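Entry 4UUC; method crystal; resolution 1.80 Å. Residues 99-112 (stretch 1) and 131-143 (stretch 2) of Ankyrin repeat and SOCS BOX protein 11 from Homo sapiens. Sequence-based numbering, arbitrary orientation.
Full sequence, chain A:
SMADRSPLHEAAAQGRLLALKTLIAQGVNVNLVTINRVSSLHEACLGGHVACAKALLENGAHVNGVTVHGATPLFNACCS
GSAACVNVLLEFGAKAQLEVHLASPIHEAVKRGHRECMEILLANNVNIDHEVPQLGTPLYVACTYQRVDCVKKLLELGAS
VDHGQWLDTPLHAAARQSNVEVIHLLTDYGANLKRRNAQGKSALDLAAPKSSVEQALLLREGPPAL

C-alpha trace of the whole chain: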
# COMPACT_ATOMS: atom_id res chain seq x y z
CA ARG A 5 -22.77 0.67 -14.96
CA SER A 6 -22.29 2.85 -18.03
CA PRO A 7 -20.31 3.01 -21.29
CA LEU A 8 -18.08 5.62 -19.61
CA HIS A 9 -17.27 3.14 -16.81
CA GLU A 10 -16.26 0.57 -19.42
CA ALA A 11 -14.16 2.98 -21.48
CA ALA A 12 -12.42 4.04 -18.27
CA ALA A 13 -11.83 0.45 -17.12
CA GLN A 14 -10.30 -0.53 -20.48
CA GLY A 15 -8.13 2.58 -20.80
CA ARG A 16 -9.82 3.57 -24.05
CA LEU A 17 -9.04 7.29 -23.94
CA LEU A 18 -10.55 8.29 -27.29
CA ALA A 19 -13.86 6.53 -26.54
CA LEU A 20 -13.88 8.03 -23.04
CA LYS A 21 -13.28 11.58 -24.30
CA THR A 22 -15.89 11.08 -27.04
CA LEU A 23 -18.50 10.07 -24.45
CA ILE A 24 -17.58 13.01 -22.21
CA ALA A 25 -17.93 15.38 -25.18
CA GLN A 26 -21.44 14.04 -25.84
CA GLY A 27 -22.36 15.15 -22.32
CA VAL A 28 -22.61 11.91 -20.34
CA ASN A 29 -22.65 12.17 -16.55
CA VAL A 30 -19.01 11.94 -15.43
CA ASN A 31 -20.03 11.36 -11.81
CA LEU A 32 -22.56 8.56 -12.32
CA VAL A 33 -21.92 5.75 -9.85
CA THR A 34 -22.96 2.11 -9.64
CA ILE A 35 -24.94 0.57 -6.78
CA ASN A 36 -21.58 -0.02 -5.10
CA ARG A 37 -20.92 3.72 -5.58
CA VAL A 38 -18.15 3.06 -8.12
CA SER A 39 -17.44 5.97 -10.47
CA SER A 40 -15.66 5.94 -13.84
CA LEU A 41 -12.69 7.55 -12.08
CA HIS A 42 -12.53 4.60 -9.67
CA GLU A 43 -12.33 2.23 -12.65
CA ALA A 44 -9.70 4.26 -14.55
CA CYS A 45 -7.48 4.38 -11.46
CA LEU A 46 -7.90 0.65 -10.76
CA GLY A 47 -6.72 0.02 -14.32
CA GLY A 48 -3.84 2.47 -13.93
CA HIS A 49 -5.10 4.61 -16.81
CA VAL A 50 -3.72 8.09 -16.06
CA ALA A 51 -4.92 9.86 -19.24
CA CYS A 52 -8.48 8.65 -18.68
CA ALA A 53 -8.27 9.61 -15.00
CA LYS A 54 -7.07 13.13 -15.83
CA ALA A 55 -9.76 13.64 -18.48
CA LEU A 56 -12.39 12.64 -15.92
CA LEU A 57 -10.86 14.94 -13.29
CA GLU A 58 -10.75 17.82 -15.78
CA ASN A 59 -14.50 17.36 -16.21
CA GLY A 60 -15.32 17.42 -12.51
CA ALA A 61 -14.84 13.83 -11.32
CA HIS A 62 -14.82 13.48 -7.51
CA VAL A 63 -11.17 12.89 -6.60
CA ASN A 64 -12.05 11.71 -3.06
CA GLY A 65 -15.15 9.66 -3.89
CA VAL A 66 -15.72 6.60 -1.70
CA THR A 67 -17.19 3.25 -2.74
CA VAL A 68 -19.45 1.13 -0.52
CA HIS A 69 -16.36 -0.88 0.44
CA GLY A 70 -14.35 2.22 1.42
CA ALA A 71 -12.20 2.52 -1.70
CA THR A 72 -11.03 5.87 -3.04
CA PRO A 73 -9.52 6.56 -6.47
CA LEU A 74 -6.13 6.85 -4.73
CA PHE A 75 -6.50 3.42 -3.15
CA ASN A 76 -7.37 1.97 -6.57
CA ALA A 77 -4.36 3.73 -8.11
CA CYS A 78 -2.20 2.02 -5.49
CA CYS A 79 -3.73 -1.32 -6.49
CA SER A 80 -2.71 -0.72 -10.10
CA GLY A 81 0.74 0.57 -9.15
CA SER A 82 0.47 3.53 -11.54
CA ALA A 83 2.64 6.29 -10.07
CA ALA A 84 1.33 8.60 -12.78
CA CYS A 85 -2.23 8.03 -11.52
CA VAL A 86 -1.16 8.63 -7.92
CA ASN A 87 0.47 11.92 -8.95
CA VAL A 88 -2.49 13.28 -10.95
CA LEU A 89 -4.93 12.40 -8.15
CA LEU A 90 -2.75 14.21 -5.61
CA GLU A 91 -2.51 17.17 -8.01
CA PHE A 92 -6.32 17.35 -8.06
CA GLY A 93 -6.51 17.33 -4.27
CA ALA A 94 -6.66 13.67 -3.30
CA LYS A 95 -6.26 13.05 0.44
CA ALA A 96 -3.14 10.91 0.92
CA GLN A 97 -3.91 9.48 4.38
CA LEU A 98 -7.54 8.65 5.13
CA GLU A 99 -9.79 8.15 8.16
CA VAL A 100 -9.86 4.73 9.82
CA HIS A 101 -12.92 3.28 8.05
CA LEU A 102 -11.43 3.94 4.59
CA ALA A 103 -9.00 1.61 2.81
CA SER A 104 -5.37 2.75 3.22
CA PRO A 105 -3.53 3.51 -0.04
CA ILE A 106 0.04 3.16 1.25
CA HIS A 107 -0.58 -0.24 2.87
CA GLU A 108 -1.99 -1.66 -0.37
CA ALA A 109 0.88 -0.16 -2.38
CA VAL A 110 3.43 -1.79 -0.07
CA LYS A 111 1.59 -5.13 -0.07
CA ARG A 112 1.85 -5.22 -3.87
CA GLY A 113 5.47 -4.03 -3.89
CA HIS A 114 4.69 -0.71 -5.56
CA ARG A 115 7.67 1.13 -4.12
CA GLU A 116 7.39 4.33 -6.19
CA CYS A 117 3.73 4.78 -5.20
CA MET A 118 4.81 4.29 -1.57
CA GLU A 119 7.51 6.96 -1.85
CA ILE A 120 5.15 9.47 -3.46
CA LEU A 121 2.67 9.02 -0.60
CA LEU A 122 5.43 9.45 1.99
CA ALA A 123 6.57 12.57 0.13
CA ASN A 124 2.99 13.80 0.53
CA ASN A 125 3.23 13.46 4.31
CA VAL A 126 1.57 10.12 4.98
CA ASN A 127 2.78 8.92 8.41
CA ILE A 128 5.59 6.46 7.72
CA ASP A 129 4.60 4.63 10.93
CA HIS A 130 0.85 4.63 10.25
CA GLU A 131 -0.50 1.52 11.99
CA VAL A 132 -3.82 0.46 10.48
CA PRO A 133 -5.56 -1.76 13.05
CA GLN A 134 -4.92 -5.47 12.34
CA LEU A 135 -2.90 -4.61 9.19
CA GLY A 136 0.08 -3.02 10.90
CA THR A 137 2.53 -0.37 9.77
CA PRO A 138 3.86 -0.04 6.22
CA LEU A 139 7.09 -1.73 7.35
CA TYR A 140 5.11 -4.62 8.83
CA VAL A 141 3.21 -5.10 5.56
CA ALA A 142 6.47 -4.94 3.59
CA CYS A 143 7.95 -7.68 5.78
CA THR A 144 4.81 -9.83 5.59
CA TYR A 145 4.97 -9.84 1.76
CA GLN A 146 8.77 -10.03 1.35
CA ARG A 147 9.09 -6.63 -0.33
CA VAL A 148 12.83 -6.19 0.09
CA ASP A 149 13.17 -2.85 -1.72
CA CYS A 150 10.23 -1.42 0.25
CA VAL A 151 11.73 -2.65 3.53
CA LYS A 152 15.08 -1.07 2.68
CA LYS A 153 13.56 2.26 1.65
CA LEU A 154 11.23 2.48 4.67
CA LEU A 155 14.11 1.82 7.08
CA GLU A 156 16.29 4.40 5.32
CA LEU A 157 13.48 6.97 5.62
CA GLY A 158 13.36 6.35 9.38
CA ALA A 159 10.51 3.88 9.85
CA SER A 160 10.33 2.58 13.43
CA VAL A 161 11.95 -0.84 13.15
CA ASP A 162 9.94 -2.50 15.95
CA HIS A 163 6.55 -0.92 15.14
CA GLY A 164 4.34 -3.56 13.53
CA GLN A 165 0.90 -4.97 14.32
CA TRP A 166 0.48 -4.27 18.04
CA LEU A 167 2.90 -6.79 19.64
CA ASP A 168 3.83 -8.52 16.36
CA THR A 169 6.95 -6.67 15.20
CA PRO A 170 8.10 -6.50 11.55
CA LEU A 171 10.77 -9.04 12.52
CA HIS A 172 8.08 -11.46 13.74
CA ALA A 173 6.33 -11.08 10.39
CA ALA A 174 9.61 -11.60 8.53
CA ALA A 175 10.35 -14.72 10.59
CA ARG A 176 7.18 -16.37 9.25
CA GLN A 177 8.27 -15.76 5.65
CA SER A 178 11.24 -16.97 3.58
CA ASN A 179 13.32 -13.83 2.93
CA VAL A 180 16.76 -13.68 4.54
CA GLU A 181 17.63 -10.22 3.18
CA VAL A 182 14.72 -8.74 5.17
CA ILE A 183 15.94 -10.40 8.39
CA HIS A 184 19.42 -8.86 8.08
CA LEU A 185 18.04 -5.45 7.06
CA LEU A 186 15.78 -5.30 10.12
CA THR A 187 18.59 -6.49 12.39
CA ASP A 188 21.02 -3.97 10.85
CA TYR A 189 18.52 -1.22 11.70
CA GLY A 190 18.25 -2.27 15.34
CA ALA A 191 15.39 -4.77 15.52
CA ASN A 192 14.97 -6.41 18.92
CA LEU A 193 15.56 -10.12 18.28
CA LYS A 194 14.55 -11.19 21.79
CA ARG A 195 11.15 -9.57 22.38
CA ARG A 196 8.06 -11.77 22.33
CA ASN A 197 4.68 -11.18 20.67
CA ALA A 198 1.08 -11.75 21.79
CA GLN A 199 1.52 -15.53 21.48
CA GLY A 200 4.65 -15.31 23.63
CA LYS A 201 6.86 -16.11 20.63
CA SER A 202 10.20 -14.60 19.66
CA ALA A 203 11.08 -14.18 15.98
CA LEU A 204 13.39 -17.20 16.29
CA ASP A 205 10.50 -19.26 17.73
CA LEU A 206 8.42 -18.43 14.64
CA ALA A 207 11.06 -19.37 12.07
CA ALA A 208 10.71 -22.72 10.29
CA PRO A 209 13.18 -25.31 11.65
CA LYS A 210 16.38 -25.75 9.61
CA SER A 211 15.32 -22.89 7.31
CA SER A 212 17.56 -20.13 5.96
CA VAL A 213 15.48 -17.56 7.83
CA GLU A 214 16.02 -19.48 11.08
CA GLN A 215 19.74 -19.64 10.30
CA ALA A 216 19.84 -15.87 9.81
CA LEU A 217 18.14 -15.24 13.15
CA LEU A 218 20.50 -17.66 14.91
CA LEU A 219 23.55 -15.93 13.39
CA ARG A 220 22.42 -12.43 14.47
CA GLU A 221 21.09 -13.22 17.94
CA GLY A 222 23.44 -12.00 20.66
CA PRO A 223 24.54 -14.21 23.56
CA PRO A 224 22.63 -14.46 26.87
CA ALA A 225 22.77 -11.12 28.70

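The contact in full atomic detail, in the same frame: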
# COMPACT_ATOMS: atom_id res chain seq x y z
N GLU A 99 -9.22 8.54 6.88
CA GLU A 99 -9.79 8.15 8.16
C GLU A 99 -9.88 6.62 8.27
O GLU A 99 -9.81 5.91 7.27
CB GLU A 99 -11.18 8.78 8.35
CG GLU A 99 -12.18 8.47 7.25
N VAL A 100 -10.06 6.14 9.50
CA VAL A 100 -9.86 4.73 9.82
C VAL A 100 -10.76 3.76 9.04
O VAL A 100 -10.35 2.63 8.76
CB VAL A 100 -10.07 4.48 11.33
CG1 VAL A 100 -11.52 4.77 11.73
CG2 VAL A 100 -9.68 3.05 11.71
N HIS A 101 -11.98 4.17 8.71
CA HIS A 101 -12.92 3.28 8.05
C HIS A 101 -12.76 3.26 6.52
O HIS A 101 -13.54 2.62 5.82
CB HIS A 101 -14.35 3.66 8.42
CG HIS A 101 -14.66 3.48 9.87
ND1 HIS A 101 -15.39 4.39 10.60
CD2 HIS A 101 -14.34 2.48 10.73
CE1 HIS A 101 -15.50 3.97 11.85
NE2 HIS A 101 -14.87 2.81 11.95
N LEU A 102 -11.74 3.95 6.02
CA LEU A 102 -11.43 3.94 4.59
C LEU A 102 -10.17 3.12 4.33
O LEU A 102 -9.27 3.07 5.16
CB LEU A 102 -11.24 5.37 4.08
CG LEU A 102 -12.46 6.29 4.26
CD1 LEU A 102 -12.18 7.66 3.66
CD2 LEU A 102 -13.70 5.68 3.64
N ALA A 103 -10.13 2.47 3.17
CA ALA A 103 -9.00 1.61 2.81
C ALA A 103 -7.73 2.46 2.63
O ALA A 103 -7.77 3.51 2.00
CB ALA A 103 -9.31 0.83 1.56
N SER A 104 -6.62 1.99 3.21
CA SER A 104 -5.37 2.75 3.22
C SER A 104 -4.57 2.56 1.93
O SER A 104 -4.20 1.44 1.62
CB SER A 104 -4.51 2.34 4.42
OG SER A 104 -3.25 2.99 4.38
N PRO A 105 -4.30 3.66 1.20
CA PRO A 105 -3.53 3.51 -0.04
C PRO A 105 -2.11 3.00 0.16
O PRO A 105 -1.69 2.12 -0.59
CB PRO A 105 -3.52 4.94 -0.60
CG PRO A 105 -4.75 5.58 -0.04
CD PRO A 105 -4.87 5.01 1.34
N ILE A 106 -1.37 3.53 1.13
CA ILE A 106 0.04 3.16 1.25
C ILE A 106 0.20 1.69 1.63
O ILE A 106 1.12 1.03 1.15
CB ILE A 106 0.79 4.06 2.27
CG1 ILE A 106 2.31 3.89 2.10
CG2 ILE A 106 0.36 3.77 3.71
CD1 ILE A 106 3.15 4.80 2.97
N HIS A 107 -0.70 1.15 2.46
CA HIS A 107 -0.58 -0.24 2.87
C HIS A 107 -0.83 -1.20 1.71
O HIS A 107 -0.18 -2.24 1.61
CB HIS A 107 -1.54 -0.54 4.02
CG HIS A 107 -1.17 0.16 5.30
ND1 HIS A 107 -1.43 1.49 5.51
CD2 HIS A 107 -0.53 -0.29 6.40
CE1 HIS A 107 -0.98 1.84 6.70
NE2 HIS A 107 -0.43 0.78 7.27
N GLU A 108 -1.75 -0.84 0.81
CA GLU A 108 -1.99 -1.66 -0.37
C GLU A 108 -0.81 -1.55 -1.34
O GLU A 108 -0.39 -2.56 -1.93
CB GLU A 108 -3.28 -1.23 -1.07
CG GLU A 108 -3.69 -2.14 -2.23
CD GLU A 108 -4.05 -3.55 -1.78
OE1 GLU A 108 -4.41 -3.74 -0.60
OE2 GLU A 108 -3.97 -4.47 -2.62
N ALA A 109 -0.28 -0.35 -1.51
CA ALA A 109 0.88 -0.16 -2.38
C ALA A 109 2.04 -1.03 -1.92
O ALA A 109 2.67 -1.72 -2.74
CB ALA A 109 1.30 1.30 -2.41
N VAL A 110 2.33 -1.01 -0.62
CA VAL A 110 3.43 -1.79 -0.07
C VAL A 110 3.17 -3.28 -0.24
O VAL A 110 4.05 -4.02 -0.67
CB VAL A 110 3.67 -1.47 1.42
CG1 VAL A 110 4.70 -2.43 2.02
CG2 VAL A 110 4.14 -0.03 1.57
N LYS A 111 1.96 -3.72 0.10
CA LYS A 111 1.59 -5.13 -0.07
C LYS A 111 1.93 -5.64 -1.47
O LYS A 111 2.46 -6.74 -1.63
CB LYS A 111 0.10 -5.32 0.22
CG LYS A 111 -0.41 -6.73 -0.05
CD LYS A 111 -1.88 -6.87 0.36
CE LYS A 111 -2.42 -8.25 0.05
NZ LYS A 111 -3.81 -8.42 0.57
N ARG A 112 1.63 -4.83 -2.48
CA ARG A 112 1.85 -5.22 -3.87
C ARG A 112 3.26 -4.92 -4.38
O ARG A 112 3.58 -5.23 -5.53
CB ARG A 112 0.83 -4.51 -4.77
CG ARG A 112 -0.60 -4.96 -4.52
CD ARG A 112 -1.59 -4.15 -5.34
NE ARG A 112 -2.96 -4.59 -5.12
CZ ARG A 112 -3.74 -5.17 -6.03
NH1 ARG A 112 -3.31 -5.40 -7.27
NH2 ARG A 112 -4.98 -5.52 -5.71
N GLU A 131 -0.02 2.87 11.70
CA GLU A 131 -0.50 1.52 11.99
C GLU A 131 -2.00 1.41 11.79
O GLU A 131 -2.78 1.88 12.62
CB GLU A 131 -0.15 1.08 13.41
CG GLU A 131 -0.60 -0.36 13.71
CD GLU A 131 -0.23 -0.85 15.10
OE1 GLU A 131 0.50 -0.15 15.83
OE2 GLU A 131 -0.67 -1.96 15.47
N VAL A 132 -2.41 0.78 10.69
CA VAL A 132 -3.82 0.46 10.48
C VAL A 132 -4.15 -0.75 11.36
O VAL A 132 -3.44 -1.75 11.33
CB VAL A 132 -4.12 0.15 9.00
CG1 VAL A 132 -5.52 -0.43 8.83
CG2 VAL A 132 -3.97 1.41 8.17
N PRO A 133 -5.22 -0.64 12.17
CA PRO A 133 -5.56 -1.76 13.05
C PRO A 133 -5.64 -3.10 12.32
O PRO A 133 -6.28 -3.19 11.27
CB PRO A 133 -6.92 -1.36 13.62
CG PRO A 133 -6.90 0.13 13.61
CD PRO A 133 -6.13 0.50 12.37
N GLN A 134 -4.94 -4.09 12.86
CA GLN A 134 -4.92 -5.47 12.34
C GLN A 134 -4.13 -5.64 11.03
O GLN A 134 -3.84 -6.78 10.65
CB GLN A 134 -6.35 -5.99 12.17
CG GLN A 134 -7.19 -5.86 13.43
CD GLN A 134 -6.52 -6.52 14.63
OE1 GLN A 134 -6.10 -7.67 14.56
NE2 GLN A 134 -6.41 -5.78 15.73
N LEU A 135 -3.77 -4.55 10.37
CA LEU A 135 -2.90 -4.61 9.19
C LEU A 135 -1.45 -4.33 9.55
O LEU A 135 -0.53 -4.93 8.98
CB LEU A 135 -3.35 -3.59 8.13
CG LEU A 135 -4.23 -4.06 6.98
CD1 LEU A 135 -4.48 -2.89 6.04
CD2 LEU A 135 -3.61 -5.22 6.22
N GLY A 136 -1.26 -3.40 10.47
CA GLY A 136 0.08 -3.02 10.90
C GLY A 136 0.58 -1.78 10.20
O GLY A 136 -0.17 -1.09 9.50
N THR A 137 1.85 -1.49 10.41
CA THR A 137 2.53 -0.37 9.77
C THR A 137 2.94 -0.73 8.35
O THR A 137 2.92 -1.91 7.97
CB THR A 137 3.79 0.01 10.55
OG1 THR A 137 4.64 -1.14 10.61
CG2 THR A 137 3.45 0.47 11.97
N PRO A 138 3.34 0.27 7.55
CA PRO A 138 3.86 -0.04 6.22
C PRO A 138 5.05 -1.00 6.26
O PRO A 138 5.14 -1.89 5.42
CB PRO A 138 4.27 1.33 5.68
CG PRO A 138 3.35 2.29 6.38
CD PRO A 138 3.19 1.72 7.75
N LEU A 139 5.94 -0.84 7.23
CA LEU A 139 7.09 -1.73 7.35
C LEU A 139 6.64 -3.16 7.63
O LEU A 139 7.18 -4.11 7.07
CB LEU A 139 8.05 -1.25 8.44
CG LEU A 139 9.28 -2.12 8.67
CD1 LEU A 139 10.14 -2.21 7.41
CD2 LEU A 139 10.09 -1.58 9.84
N TYR A 140 5.64 -3.30 8.49
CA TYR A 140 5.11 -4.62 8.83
C TYR A 140 4.52 -5.32 7.60
O TYR A 140 4.74 -6.51 7.39
CB TYR A 140 4.04 -4.48 9.91
CG TYR A 140 3.50 -5.79 10.42
CD1 TYR A 140 4.14 -6.49 11.43
CD2 TYR A 140 2.33 -6.32 9.90
CE1 TYR A 140 3.64 -7.69 11.89
CE2 TYR A 140 1.82 -7.51 10.35
CZ TYR A 140 2.47 -8.20 11.35
OH TYR A 140 1.95 -9.39 11.79
N VAL A 141 3.77 -4.57 6.80
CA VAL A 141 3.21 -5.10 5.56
C VAL A 141 4.33 -5.51 4.61
O VAL A 141 4.28 -6.59 4.02
CB VAL A 141 2.28 -4.07 4.88
CG1 VAL A 141 1.80 -4.57 3.52
CG2 VAL A 141 1.09 -3.75 5.78
N ALA A 142 5.33 -4.65 4.46
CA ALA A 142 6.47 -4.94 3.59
C ALA A 142 7.15 -6.25 3.98
O ALA A 142 7.53 -7.05 3.12
CB ALA A 142 7.48 -3.79 3.65
N CYS A 143 7.32 -6.47 5.28
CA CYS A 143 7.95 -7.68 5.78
C CYS A 143 7.06 -8.91 5.60
O CYS A 143 7.54 -10.00 5.29
CB CYS A 143 8.33 -7.52 7.25
SG CYS A 143 9.65 -6.30 7.52

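Each stretch is a loop leading into a helix, as expected of successive ankyrin repeats. Helices 105-111 and 138-143 run in nearly the same direction, 23° apart, with axes 8.6 Å apart at closest approach.

His-107 is the centre of the contact. Its CA-to-CB bond points sideways, but chi1 near -68° (m) and chi2 near 78° carry the ring to the other stretch. Ser-104, at the N-cap position, has chi1 t; its OG lies 2.6 Å from His-107 ND1, a hydrogen bond in which either could be the donor. This fixes one side of the imidazole. NE2 of His-107 donates a weak bond to Gly-136 O (2.9 Å, 121°). That carbonyl also accepts from Val-132 N within its own stretch. The ring is sandwiched: Val-132 CG2 makes a CH-pi contact over one face, 3.7 Å from the centroid, and Pro-138 CG covers the opposite face.

Gly-136 has phi/psi of 98/-171, where a CB would jam against the preceding carbonyl. Thr-137 takes chi1 p, so its OG1 caps the helix by accepting from Tyr-140 N (3.2 Å).

Further along, Val-110 and Val-141, both chi1 t, point toward the opposing stretch. Val-110 CG1 meets Val-141 CG1 at 3.9 Å. Val-110 CG1 also packs on Ala-142 CB at 3.5 Å.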